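Local coordinates for putative modification methylase (Thermus thermophilus, PDB 2ZIG) that probably transfers a methyl group from S-adenosyl-L-methionine to an exocyclic amino group in DNA, most likely N4 of cytosine, at the interface of chains A and B. Coordinates in Å, arbitrary orientation; residue numbers count along the deposited sequence, not the author numbering. Chains: chain A/B, Putative modification methylase.

Contact 1: the interface of chains A and B. Residues chain A 99, 112-114, 163, 165, 169; chain B 130-133, 203.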
ATOM      1  N   ASP A  99      -6.202   6.041  -3.082  1.00 34.89           N
ATOM      2  CA  ASP A  99      -6.321   5.398  -4.378  1.00 37.22           C
ATOM      3  C   ASP A  99      -7.660   5.676  -5.049  1.00 41.14           C
ATOM      4  O   ASP A  99      -8.691   5.779  -4.384  1.00 41.21           O
ATOM      5  CB  ASP A  99      -6.041   3.901  -4.248  1.00 34.57           C
ATOM      6  CG  ASP A  99      -4.563   3.622  -3.996  1.00 34.00           C
ATOM      7  OD1 ASP A  99      -3.753   4.565  -4.138  1.00 33.13           O
ATOM      8  OD2 ASP A  99      -4.202   2.479  -3.668  1.00 34.56           O
ATOM      9  N   VAL A 112     -10.176  -0.192  -8.698  1.00 41.10           N
ATOM     10  CA  VAL A 112      -9.406   0.833  -8.017  1.00 37.01           C
ATOM     11  C   VAL A 112      -8.039   0.982  -8.650  1.00 35.09           C
ATOM     12  O   VAL A 112      -7.358  -0.012  -8.898  1.00 36.29           O
ATOM     13  CB  VAL A 112      -9.192   0.483  -6.525  1.00 36.81           C
ATOM     14  CG1 VAL A 112      -8.402   1.586  -5.841  1.00 33.29           C
ATOM     15  CG2 VAL A 112     -10.531   0.277  -5.837  1.00 35.88           C
ATOM     16  N   PHE A 113      -7.641   2.221  -8.921  1.00 32.41           N
ATOM     17  CA  PHE A 113      -6.319   2.492  -9.472  1.00 31.41           C
ATOM     18  C   PHE A 113      -5.408   2.604  -8.259  1.00 28.62           C
ATOM     19  O   PHE A 113      -5.675   3.388  -7.363  1.00 26.42           O
ATOM     20  CB  PHE A 113      -6.325   3.800 -10.261  1.00 35.14           C
ATOM     21  CG  PHE A 113      -6.944   3.668 -11.617  1.00 37.87           C
ATOM     22  CD1 PHE A 113      -6.242   3.064 -12.652  1.00 38.20           C
ATOM     23  CD2 PHE A 113      -8.250   4.084 -11.842  1.00 40.07           C
ATOM     24  CE1 PHE A 113      -6.832   2.869 -13.895  1.00 41.63           C
ATOM     25  CE2 PHE A 113      -8.852   3.893 -13.081  1.00 42.99           C
ATOM     26  CZ  PHE A 113      -8.140   3.283 -14.111  1.00 42.35           C
ATOM     27  N   PRO A 114      -4.343   1.791  -8.206  1.00 27.13           N
ATOM     28  CA  PRO A 114      -3.357   1.748  -7.113  1.00 25.98           C
ATOM     29  C   PRO A 114      -2.344   2.885  -7.152  1.00 22.51           C
ATOM     30  O   PRO A 114      -1.148   2.651  -7.262  1.00 25.06           O
ATOM     31  CB  PRO A 114      -2.696   0.389  -7.315  1.00 26.35           C
ATOM     32  CG  PRO A 114      -2.654   0.286  -8.799  1.00 24.95           C
ATOM     33  CD  PRO A 114      -4.047   0.750  -9.207  1.00 26.46           C
ATOM     34  N   ILE A 163     -15.188  -3.827  -0.269  1.00 30.87           N
ATOM     35  CA  ILE A 163     -14.832  -3.107   0.936  1.00 30.99           C
ATOM     36  C   ILE A 163     -14.612  -1.639   0.571  1.00 29.29           C
ATOM     37  O   ILE A 163     -13.752  -1.305  -0.247  1.00 26.74           O
ATOM     38  CB  ILE A 163     -13.562  -3.726   1.578  1.00 30.78           C
ATOM     39  CG1 ILE A 163     -13.872  -5.169   1.996  1.00 31.72           C
ATOM     40  CG2 ILE A 163     -13.119  -2.908   2.797  1.00 33.04           C
ATOM     41  CD1 ILE A 163     -12.708  -5.924   2.610  1.00 28.76           C
ATOM     42  N   THR A 165     -13.486   2.234   0.682  1.00 27.57           N
ATOM     43  CA  THR A 165     -12.201   2.853   1.000  1.00 28.15           C
ATOM     44  C   THR A 165     -12.309   3.604   2.323  1.00 27.50           C
ATOM     45  O   THR A 165     -13.235   4.385   2.516  1.00 27.86           O
ATOM     46  CB  THR A 165     -11.788   3.877  -0.086  1.00 29.02           C
ATOM     47  OG1 THR A 165     -11.850   3.260  -1.375  1.00 27.27           O
ATOM     48  CG2 THR A 165     -10.366   4.381   0.166  1.00 27.20           C
ATOM     49  N   TYR A 169      -2.864   6.926   1.952  1.00 22.36           N
ATOM     50  CA  TYR A 169      -1.491   6.582   2.253  1.00 22.15           C
ATOM     51  C   TYR A 169      -0.624   7.825   2.325  1.00 22.40           C
ATOM     52  O   TYR A 169      -0.720   8.718   1.471  1.00 22.40           O
ATOM     53  CB  TYR A 169      -0.930   5.647   1.173  1.00 21.80           C
ATOM     54  CG  TYR A 169      -1.793   4.439   0.878  1.00 20.84           C
ATOM     55  CD1 TYR A 169      -2.987   4.562   0.158  1.00 22.54           C
ATOM     56  CD2 TYR A 169      -1.419   3.172   1.317  1.00 22.11           C
ATOM     57  CE1 TYR A 169      -3.782   3.448  -0.121  1.00 19.84           C
ATOM     58  CE2 TYR A 169      -2.209   2.050   1.044  1.00 20.33           C
ATOM     59  CZ  TYR A 169      -3.382   2.195   0.324  1.00 21.84           C
ATOM     60  OH  TYR A 169      -4.135   1.083   0.026  1.00 23.78           O
TER
ATOM     61  N   ASN B 130      -7.205  -4.350 -10.028  1.00 30.91           N
ATOM     62  CA  ASN B 130      -6.816  -4.064  -8.663  1.00 29.31           C
ATOM     63  C   ASN B 130      -7.999  -3.653  -7.791  1.00 28.25           C
ATOM     64  O   ASN B 130      -8.806  -2.815  -8.173  1.00 29.65           O
ATOM     65  CB  ASN B 130      -5.747  -2.970  -8.628  1.00 27.78           C
ATOM     66  CG  ASN B 130      -5.385  -2.572  -7.219  1.00 26.36           C
ATOM     67  OD1 ASN B 130      -5.848  -1.552  -6.719  1.00 28.30           O
ATOM     68  ND2 ASN B 130      -4.569  -3.391  -6.559  1.00 24.65           N
ATOM     69  N   LEU B 131      -8.097  -4.267  -6.621  1.00 26.64           N
ATOM     70  CA  LEU B 131      -9.135  -3.946  -5.657  1.00 25.08           C
ATOM     71  C   LEU B 131      -8.413  -3.326  -4.452  1.00 25.26           C
ATOM     72  O   LEU B 131      -7.181  -3.389  -4.357  1.00 23.36           O
ATOM     73  CB  LEU B 131      -9.876  -5.216  -5.240  1.00 26.99           C
ATOM     74  CG  LEU B 131     -11.170  -5.616  -5.979  1.00 29.69           C
ATOM     75  CD1 LEU B 131     -11.123  -5.218  -7.436  1.00 27.96           C
ATOM     76  CD2 LEU B 131     -11.384  -7.120  -5.823  1.00 25.98           C
ATOM     77  N   ASN B 132      -9.162  -2.719  -3.542  1.00 21.04           N
ATOM     78  CA  ASN B 132      -8.537  -2.120  -2.379  1.00 23.69           C
ATOM     79  C   ASN B 132      -7.949  -3.190  -1.469  1.00 20.47           C
ATOM     80  O   ASN B 132      -8.566  -4.218  -1.208  1.00 21.52           O
ATOM     81  CB  ASN B 132      -9.540  -1.273  -1.594  1.00 21.89           C
ATOM     82  CG  ASN B 132      -9.515   0.175  -2.014  1.00 25.50           C
ATOM     83  OD1 ASN B 132      -8.462   0.703  -2.363  1.00 28.34           O
ATOM     84  ND2 ASN B 132     -10.665   0.831  -1.972  1.00 26.69           N
ATOM     85  N   PRO B 133      -6.733  -2.966  -0.983  1.00 21.00           N
ATOM     86  CA  PRO B 133      -6.167  -3.988  -0.106  1.00 20.44           C
ATOM     87  C   PRO B 133      -6.769  -3.803   1.263  1.00 19.27           C
ATOM     88  O   PRO B 133      -7.477  -2.825   1.509  1.00 16.20           O
ATOM     89  CB  PRO B 133      -4.688  -3.640  -0.095  1.00 19.75           C
ATOM     90  CG  PRO B 133      -4.745  -2.145  -0.095  1.00 21.81           C
ATOM     91  CD  PRO B 133      -5.786  -1.855  -1.171  1.00 19.73           C
ATOM     92  N   GLN B 203     -11.556  -2.133   5.892  1.00 18.17           N
ATOM     93  CA  GLN B 203     -10.225  -2.014   5.330  1.00 20.25           C
ATOM     94  C   GLN B 203      -9.054  -2.228   6.284  1.00 20.74           C
ATOM     95  O   GLN B 203      -7.924  -2.399   5.840  1.00 21.88           O
ATOM     96  CB  GLN B 203     -10.086  -0.672   4.588  1.00 18.80           C
ATOM     97  CG  GLN B 203      -8.745  -0.513   3.884  1.00 19.39           C
ATOM     98  CD  GLN B 203      -8.790   0.411   2.675  1.00 17.91           C
ATOM     99  OE1 GLN B 203      -9.404   1.476   2.706  1.00 20.87           O
ATOM    100  NE2 GLN B 203      -8.116   0.011   1.614  1.00 18.09           N
TER
HETATM  101  O   HOH W   1      -6.504   1.949  -0.733  1.00 30.87           O
HETATM  102  O   HOH W   2     -12.913  -0.296  -2.506  1.00 42.04           O
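B:Asn132 reaches across the two-fold interface and lays its carboxamide over the two methyls of A:Val112, the side chains crossing at about a right angle. With CG1 of A:Val112 anti to the backbone N (chi1 -179°), that methyl comes 3.6 Å from B:Asn132 OD1, while CG2 turns toward the carbon and nitrogen of the same amide. The amide is thereby backed by hydrocarbon and works through its two polar ends. B:Asn132 ND2 donates to the hydroxyl OG1 of A:Thr165 at 2.8 Å, a bent bond (127° at H) with the hydroxyl tilted from the amide plane. The same ND2 meets water 2 at 2.6 Å, and that water carries the contact on to the backbone O of A:Ile163. OD1, at the other end, meets water 1, which lies in the ring plane at the edge of A:Tyr169 and 2.6 Å from its phenol OH.

B:Asn130 brings the backbones together: A:Val112 N donates to B:Asn130 O at 3.0 Å, tying strand 110-113 to strand 129-137 of the partner. Its side chain slides past A:Pro114. The modelled OD1 lies 3.1 Å from A:Val112 O, two acceptors facing each other, so the assignment of this amide's O and N is doubtful. Tip to tip, A:Tyr169 OH stands 3.3 Å from B:Pro133 CG, and the carbonyl O of that proline accepts B:Gln203 NE2 at 2.9 Å.

Contact 2: the interface of chains A and B. Residues chain A 135, 166-167, 169, 204; chain B 133, 135, 167, 203-204.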
ATOM      1  N   ILE A 135      -0.373   5.201   7.475  1.00 22.84           N
ATOM      2  CA  ILE A 135      -1.721   4.992   6.972  1.00 22.29           C
ATOM      3  C   ILE A 135      -2.663   5.999   7.608  1.00 22.50           C
ATOM      4  O   ILE A 135      -2.762   6.083   8.840  1.00 21.60           O
ATOM      5  CB  ILE A 135      -2.252   3.579   7.312  1.00 20.52           C
ATOM      6  CG1 ILE A 135      -1.325   2.499   6.736  1.00 19.54           C
ATOM      7  CG2 ILE A 135      -3.677   3.435   6.795  1.00 22.99           C
ATOM      8  CD1 ILE A 135      -1.076   2.605   5.234  1.00 17.06           C
ATOM      9  N   GLU A 166     -11.359   3.377   3.226  1.00 25.98           N
ATOM     10  CA  GLU A 166     -11.369   4.045   4.529  1.00 24.18           C
ATOM     11  C   GLU A 166     -10.056   4.764   4.802  1.00 23.71           C
ATOM     12  O   GLU A 166      -9.944   5.533   5.766  1.00 24.50           O
ATOM     13  CB  GLU A 166     -11.570   3.023   5.648  1.00 23.47           C
ATOM     14  CG  GLU A 166     -12.888   2.287   5.656  1.00 22.21           C
ATOM     15  CD  GLU A 166     -12.892   1.186   6.702  1.00 27.03           C
ATOM     16  OE1 GLU A 166     -12.439   1.453   7.842  1.00 22.49           O
ATOM     17  OE2 GLU A 166     -13.339   0.060   6.392  1.00 23.91           O
ATOM     18  N   ILE A 167      -9.072   4.531   3.943  1.00 21.91           N
ATOM     19  CA  ILE A 167      -7.748   5.088   4.151  1.00 21.06           C
ATOM     20  C   ILE A 167      -7.103   5.825   2.992  1.00 22.93           C
ATOM     21  O   ILE A 167      -7.516   5.720   1.837  1.00 21.58           O
ATOM     22  CB  ILE A 167      -6.750   3.967   4.488  1.00 19.81           C
ATOM     23  CG1 ILE A 167      -6.492   3.148   3.211  1.00 17.47           C
ATOM     24  CG2 ILE A 167      -7.305   3.069   5.609  1.00 17.60           C
ATOM     25  CD1 ILE A 167      -5.552   1.978   3.364  1.00 17.65           C
ATOM     26  N   TYR A 169      -2.864   6.926   1.952  1.00 22.36           N
ATOM     27  CA  TYR A 169      -1.491   6.582   2.253  1.00 22.15           C
ATOM     28  C   TYR A 169      -0.624   7.825   2.325  1.00 22.40           C
ATOM     29  O   TYR A 169      -0.720   8.718   1.471  1.00 22.40           O
ATOM     30  CB  TYR A 169      -0.930   5.647   1.173  1.00 21.80           C
ATOM     31  CG  TYR A 169      -1.793   4.439   0.878  1.00 20.84           C
ATOM     32  CD1 TYR A 169      -2.987   4.562   0.158  1.00 22.54           C
ATOM     33  CD2 TYR A 169      -1.419   3.172   1.317  1.00 22.11           C
ATOM     34  CE1 TYR A 169      -3.782   3.448  -0.121  1.00 19.84           C
ATOM     35  CE2 TYR A 169      -2.209   2.050   1.044  1.00 20.33           C
ATOM     36  CZ  TYR A 169      -3.382   2.195   0.324  1.00 21.84           C
ATOM     37  OH  TYR A 169      -4.135   1.083   0.026  1.00 23.78           O
ATOM     38  N   ILE A 204      -0.221   4.053  11.906  1.00 22.23           N
ATOM     39  CA  ILE A 204      -1.618   4.320  11.576  1.00 20.62           C
ATOM     40  C   ILE A 204      -2.173   5.480  12.391  1.00 22.57           C
ATOM     41  O   ILE A 204      -2.088   5.477  13.623  1.00 23.20           O
ATOM     42  CB  ILE A 204      -2.511   3.063  11.817  1.00 19.61           C
ATOM     43  CG1 ILE A 204      -2.099   1.935  10.866  1.00 18.75           C
ATOM     44  CG2 ILE A 204      -3.969   3.399  11.610  1.00 17.17           C
ATOM     45  CD1 ILE A 204      -2.938   0.679  11.006  1.00 19.57           C
TER
ATOM     46  N   PRO B 133      -6.733  -2.966  -0.983  1.00 21.00           N
ATOM     47  CA  PRO B 133      -6.167  -3.988  -0.106  1.00 20.44           C
ATOM     48  C   PRO B 133      -6.769  -3.803   1.263  1.00 19.27           C
ATOM     49  O   PRO B 133      -7.477  -2.825   1.509  1.00 16.20           O
ATOM     50  CB  PRO B 133      -4.688  -3.640  -0.095  1.00 19.75           C
ATOM     51  CG  PRO B 133      -4.745  -2.145  -0.095  1.00 21.81           C
ATOM     52  CD  PRO B 133      -5.786  -1.855  -1.171  1.00 19.73           C
ATOM     53  N   ILE B 135      -5.599  -3.624   5.272  1.00 20.30           N
ATOM     54  CA  ILE B 135      -4.419  -3.370   6.073  1.00 19.47           C
ATOM     55  C   ILE B 135      -4.427  -4.265   7.295  1.00 20.07           C
ATOM     56  O   ILE B 135      -5.325  -4.188   8.122  1.00 19.75           O
ATOM     57  CB  ILE B 135      -4.353  -1.905   6.567  1.00 19.00           C
ATOM     58  CG1 ILE B 135      -4.310  -0.950   5.374  1.00 17.98           C
ATOM     59  CG2 ILE B 135      -3.108  -1.709   7.460  1.00 20.52           C
ATOM     60  CD1 ILE B 135      -3.281  -1.338   4.324  1.00 16.97           C
ATOM     61  N   ILE B 167       2.457  -2.923  10.148  1.00 20.94           N
ATOM     62  CA  ILE B 167       1.505  -3.515   9.215  1.00 21.93           C
ATOM     63  C   ILE B 167       2.039  -4.371   8.073  1.00 22.36           C
ATOM     64  O   ILE B 167       3.233  -4.397   7.774  1.00 21.96           O
ATOM     65  CB  ILE B 167       0.660  -2.402   8.537  1.00 20.84           C
ATOM     66  CG1 ILE B 167       1.568  -1.576   7.610  1.00 21.98           C
ATOM     67  CG2 ILE B 167       0.020  -1.488   9.602  1.00 18.40           C
ATOM     68  CD1 ILE B 167       0.854  -0.585   6.700  1.00 17.07           C
ATOM     69  N   GLN B 203     -11.556  -2.133   5.892  1.00 18.17           N
ATOM     70  CA  GLN B 203     -10.225  -2.014   5.330  1.00 20.25           C
ATOM     71  C   GLN B 203      -9.054  -2.228   6.284  1.00 20.74           C
ATOM     72  O   GLN B 203      -7.924  -2.399   5.840  1.00 21.88           O
ATOM     73  CB  GLN B 203     -10.086  -0.672   4.588  1.00 18.80           C
ATOM     74  CG  GLN B 203      -8.745  -0.513   3.884  1.00 19.39           C
ATOM     75  CD  GLN B 203      -8.790   0.411   2.675  1.00 17.91           C
ATOM     76  OE1 GLN B 203      -9.404   1.476   2.706  1.00 20.87           O
ATOM     77  NE2 GLN B 203      -8.116   0.011   1.614  1.00 18.09           N
ATOM     78  N   ILE B 204      -9.308  -2.235   7.587  1.00 20.16           N
ATOM     79  CA  ILE B 204      -8.224  -2.454   8.541  1.00 20.16           C
ATOM     80  C   ILE B 204      -8.581  -3.542   9.555  1.00 21.82           C
ATOM     81  O   ILE B 204      -9.649  -3.505  10.176  1.00 21.84           O
ATOM     82  CB  ILE B 204      -7.868  -1.140   9.292  1.00 20.65           C
ATOM     83  CG1 ILE B 204      -7.425  -0.082   8.281  1.00 17.54           C
ATOM     84  CG2 ILE B 204      -6.735  -1.380  10.302  1.00 20.26           C
ATOM     85  CD1 ILE B 204      -7.044   1.256   8.904  1.00 16.12           C
TER
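A:Glu166, in the loop just before strand 167-174 (psi -9°), and the extended A:Ile167 point their backbone N-H groups at the side chain of B:Gln203, itself a loop residue just before strand 204-205. The glutamine, extended beyond CG, presents its amide oxygen OE1 to A:Glu166 N at 2.8 Å, in a nearly straight bond close to the C=O axis. A:Ile167 N adds a weak bond to the same oxygen. In return, B:Gln203 N donates to the carboxylate OE2 of A:Glu166 at 2.9 Å, from above the carboxylate plane, as the two side chains slide past each other in opposite directions. A:Ile167 holds CG1 between its backbone N and carbonyl carbon (chi1 72°), which puts CG1 3.6 Å from B:Gln203 CD and its tip CD1 3.8 Å from B:Ile135 CG1. CG2, the other branch, meets B:Ile204 CD1 at 3.8 Å. An alanine in place of B:Gln203 would probably leave A:Glu166 N and B:Pro133 O without their amide partners and open a gap beside A:Ile167. The two-fold twin of this isoleucine, B:Ile167, packs CD1 against A:Ile135 and CG2 against A:Ile204. Strands 129-137, 167-174 and 204-205 of both subunits thus meet here in an apolar core beside the polar exchange.

Contact 3: the interface of chains A and B. Residues chain A 92, 197, 201, 231-232; chain B 158-161, 163.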
ATOM      1  N   ARG A  92      12.965  14.752   2.759  1.00 21.42           N
ATOM      2  CA  ARG A  92      12.039  13.792   2.192  1.00 20.25           C
ATOM      3  C   ARG A  92      10.855  14.411   1.475  1.00 20.06           C
ATOM      4  O   ARG A  92      10.517  15.580   1.669  1.00 18.01           O
ATOM      5  CB  ARG A  92      11.532  12.827   3.262  1.00 20.47           C
ATOM      6  CG  ARG A  92      10.572  13.429   4.273  1.00 23.90           C
ATOM      7  CD  ARG A  92      10.171  12.365   5.296  1.00 25.32           C
ATOM      8  NE  ARG A  92      11.300  11.981   6.143  1.00 25.91           N
ATOM      9  CZ  ARG A  92      11.323  10.898   6.911  1.00 25.67           C
ATOM     10  NH1 ARG A  92      10.279  10.079   6.943  1.00 27.78           N
ATOM     11  NH2 ARG A  92      12.390  10.631   7.648  1.00 25.03           N
ATOM     12  N   PHE A 197       4.925  13.171  20.402  1.00 28.93           N
ATOM     13  CA  PHE A 197       5.836  12.273  19.723  1.00 29.39           C
ATOM     14  C   PHE A 197       5.218  10.897  19.546  1.00 31.27           C
ATOM     15  O   PHE A 197       5.181  10.362  18.439  1.00 31.74           O
ATOM     16  CB  PHE A 197       7.142  12.136  20.510  1.00 30.79           C
ATOM     17  CG  PHE A 197       8.181  11.293  19.819  1.00 30.60           C
ATOM     18  CD1 PHE A 197       9.023  11.847  18.861  1.00 29.82           C
ATOM     19  CD2 PHE A 197       8.289   9.934  20.100  1.00 29.94           C
ATOM     20  CE1 PHE A 197       9.956  11.064  18.187  1.00 27.96           C
ATOM     21  CE2 PHE A 197       9.220   9.137  19.430  1.00 31.55           C
ATOM     22  CZ  PHE A 197      10.056   9.705  18.470  1.00 30.92           C
ATOM     23  N   PHE A 201       4.578   9.543  15.633  1.00 22.30           N
ATOM     24  CA  PHE A 201       5.384   8.485  15.060  1.00 23.32           C
ATOM     25  C   PHE A 201       4.805   7.085  15.263  1.00 24.81           C
ATOM     26  O   PHE A 201       5.288   6.293  16.071  1.00 25.40           O
ATOM     27  CB  PHE A 201       6.819   8.564  15.597  1.00 24.20           C
ATOM     28  CG  PHE A 201       7.553   9.807  15.172  1.00 23.95           C
ATOM     29  CD1 PHE A 201       7.405  10.997  15.874  1.00 25.71           C
ATOM     30  CD2 PHE A 201       8.373   9.794  14.049  1.00 25.49           C
ATOM     31  CE1 PHE A 201       8.064  12.164  15.465  1.00 25.38           C
ATOM     32  CE2 PHE A 201       9.035  10.952  13.631  1.00 23.86           C
ATOM     33  CZ  PHE A 201       8.879  12.138  14.342  1.00 25.33           C
ATOM     34  N   MET A 231       7.079  16.715  12.322  1.00 20.29           N
ATOM     35  CA  MET A 231       7.778  15.437  12.347  1.00 19.02           C
ATOM     36  C   MET A 231       9.000  15.349  11.456  1.00 18.53           C
ATOM     37  O   MET A 231       9.971  14.677  11.793  1.00 17.59           O
ATOM     38  CB  MET A 231       6.833  14.310  11.919  1.00 18.70           C
ATOM     39  CG  MET A 231       5.742  13.972  12.896  1.00 20.03           C
ATOM     40  SD  MET A 231       4.530  12.901  12.118  1.00 22.88           S
ATOM     41  CE  MET A 231       5.367  11.359  12.144  1.00 18.98           C
ATOM     42  N   PHE A 232       8.952  16.012  10.304  1.00 19.48           N
ATOM     43  CA  PHE A 232      10.051  15.893   9.367  1.00 19.40           C
ATOM     44  C   PHE A 232      10.751  17.154   8.872  1.00 18.66           C
ATOM     45  O   PHE A 232      11.203  17.208   7.730  1.00 20.75           O
ATOM     46  CB  PHE A 232       9.589  15.034   8.189  1.00 17.48           C
ATOM     47  CG  PHE A 232       8.992  13.713   8.608  1.00 16.78           C
ATOM     48  CD1 PHE A 232       9.790  12.715   9.152  1.00 16.62           C
ATOM     49  CD2 PHE A 232       7.616  13.487   8.502  1.00 16.69           C
ATOM     50  CE1 PHE A 232       9.229  11.505   9.590  1.00 16.04           C
ATOM     51  CE2 PHE A 232       7.045  12.281   8.939  1.00 15.63           C
ATOM     52  CZ  PHE A 232       7.851  11.291   9.483  1.00 16.03           C
TER
ATOM     53  N   GLU B 158      12.758  14.151  18.774  1.00 33.49           N
ATOM     54  CA  GLU B 158      13.035  15.150  17.750  1.00 31.57           C
ATOM     55  C   GLU B 158      12.578  14.655  16.389  1.00 29.03           C
ATOM     56  O   GLU B 158      12.303  13.473  16.218  1.00 29.82           O
ATOM     57  CB  GLU B 158      14.531  15.464  17.718  1.00 32.17           C
ATOM     58  CG  GLU B 158      14.992  16.280  18.913  1.00 37.77           C
ATOM     59  CD  GLU B 158      16.488  16.527  18.934  1.00 39.58           C
ATOM     60  OE1 GLU B 158      17.044  16.940  17.897  1.00 41.65           O
ATOM     61  OE2 GLU B 158      17.107  16.319  19.998  1.00 43.27           O
ATOM     62  N   PRO B 159      12.491  15.557  15.400  1.00 27.00           N
ATOM     63  CA  PRO B 159      12.059  15.187  14.048  1.00 26.66           C
ATOM     64  C   PRO B 159      12.935  14.129  13.379  1.00 27.56           C
ATOM     65  O   PRO B 159      14.070  13.901  13.791  1.00 26.98           O
ATOM     66  CB  PRO B 159      12.108  16.515  13.301  1.00 26.43           C
ATOM     67  CG  PRO B 159      11.780  17.513  14.369  1.00 25.13           C
ATOM     68  CD  PRO B 159      12.634  17.019  15.515  1.00 27.02           C
ATOM     69  N   GLY B 160      12.392  13.482  12.350  1.00 27.42           N
ATOM     70  CA  GLY B 160      13.148  12.484  11.612  1.00 26.61           C
ATOM     71  C   GLY B 160      13.242  11.087  12.191  1.00 28.21           C
ATOM     72  O   GLY B 160      13.970  10.252  11.657  1.00 28.40           O
ATOM     73  N   ALA B 161      12.525  10.817  13.277  1.00 27.72           N
ATOM     74  CA  ALA B 161      12.571   9.493  13.880  1.00 28.98           C
ATOM     75  C   ALA B 161      11.973   8.472  12.932  1.00 29.67           C
ATOM     76  O   ALA B 161      11.083   8.786  12.147  1.00 30.40           O
ATOM     77  CB  ALA B 161      11.810   9.486  15.195  1.00 30.32           C
ATOM     78  N   ILE B 163       9.732   5.282  11.925  1.00 30.04           N
ATOM     79  CA  ILE B 163       8.501   4.674  12.409  1.00 28.69           C
ATOM     80  C   ILE B 163       8.571   3.163  12.205  1.00 27.78           C
ATOM     81  O   ILE B 163       8.740   2.675  11.082  1.00 27.77           O
ATOM     82  CB  ILE B 163       7.265   5.233  11.689  1.00 28.11           C
ATOM     83  CG1 ILE B 163       7.072   6.706  12.063  1.00 26.63           C
ATOM     84  CG2 ILE B 163       6.029   4.430  12.096  1.00 27.88           C
ATOM     85  CD1 ILE B 163       5.974   7.405  11.300  1.00 24.85           C
TER
HETATM   86  O   HOH W   3      10.964   8.060   9.389  1.00 34.46           O
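B:Ala161 pushes its methyl over the face of the A:Phe201 ring, CB lying 3.9 Å from the ring centroid in a CH-pi contact. The opposite face is covered within chain A by A:Met231 CE, so the ring is sandwiched between a methyl from each subunit. A:Phe201 CG is anti to its carbonyl carbon (chi1 -65°), and this brings ring carbon CE2 to 3.3 Å from B:Ala161 O. A:Phe197 closes in on the same methyl, with CZ 3.7 Å from B:Ala161 CB. Further along the loop, B:Ile163 CG1 packs against A:Phe201 CA at 3.9 Å.

B:Gly160 takes a positive phi (81°), a backbone shape that suits glycine, and donates its N to A:Met231 O at 2.8 Å. Water 3 then links B:Ala161 O, 2.9 Å away, to A:Arg92 NH1, meeting the guanidinium at its edge and in plane. A:Phe232 CD1 lies over the centre of one face of that guanidinium, 3.2 Å above its plane, which probably limits its rotation and helps keep its edge turned toward the water.

The partner's loop 158-163 therefore plugs into a mostly aromatic notch of chain A, formed by helix 194-200 and the residue just past it, the carboxyl end of helix 222-232, and the start of strand 91-97.

Contact 1 and contact 2 are neighbours, their C-alpha centres about 9 Å apart, and share A:Tyr169, B:Pro133 and B:Gln203; contact 3 lies about 27 Å from contact 1 and about 20 Å from contact 2. The loop leading into strand 167-174 connects them: Ile163 serves contact 1 from chain A and contact 3 from chain B. Contact 2 holds the same isoleucines from both chains and so lies near the two-fold axis, while the two copies of contact 3 clasp outlying loops. Such extended, reciprocal packing would suit a stable dimer, though the structure alone does not prove one in solution.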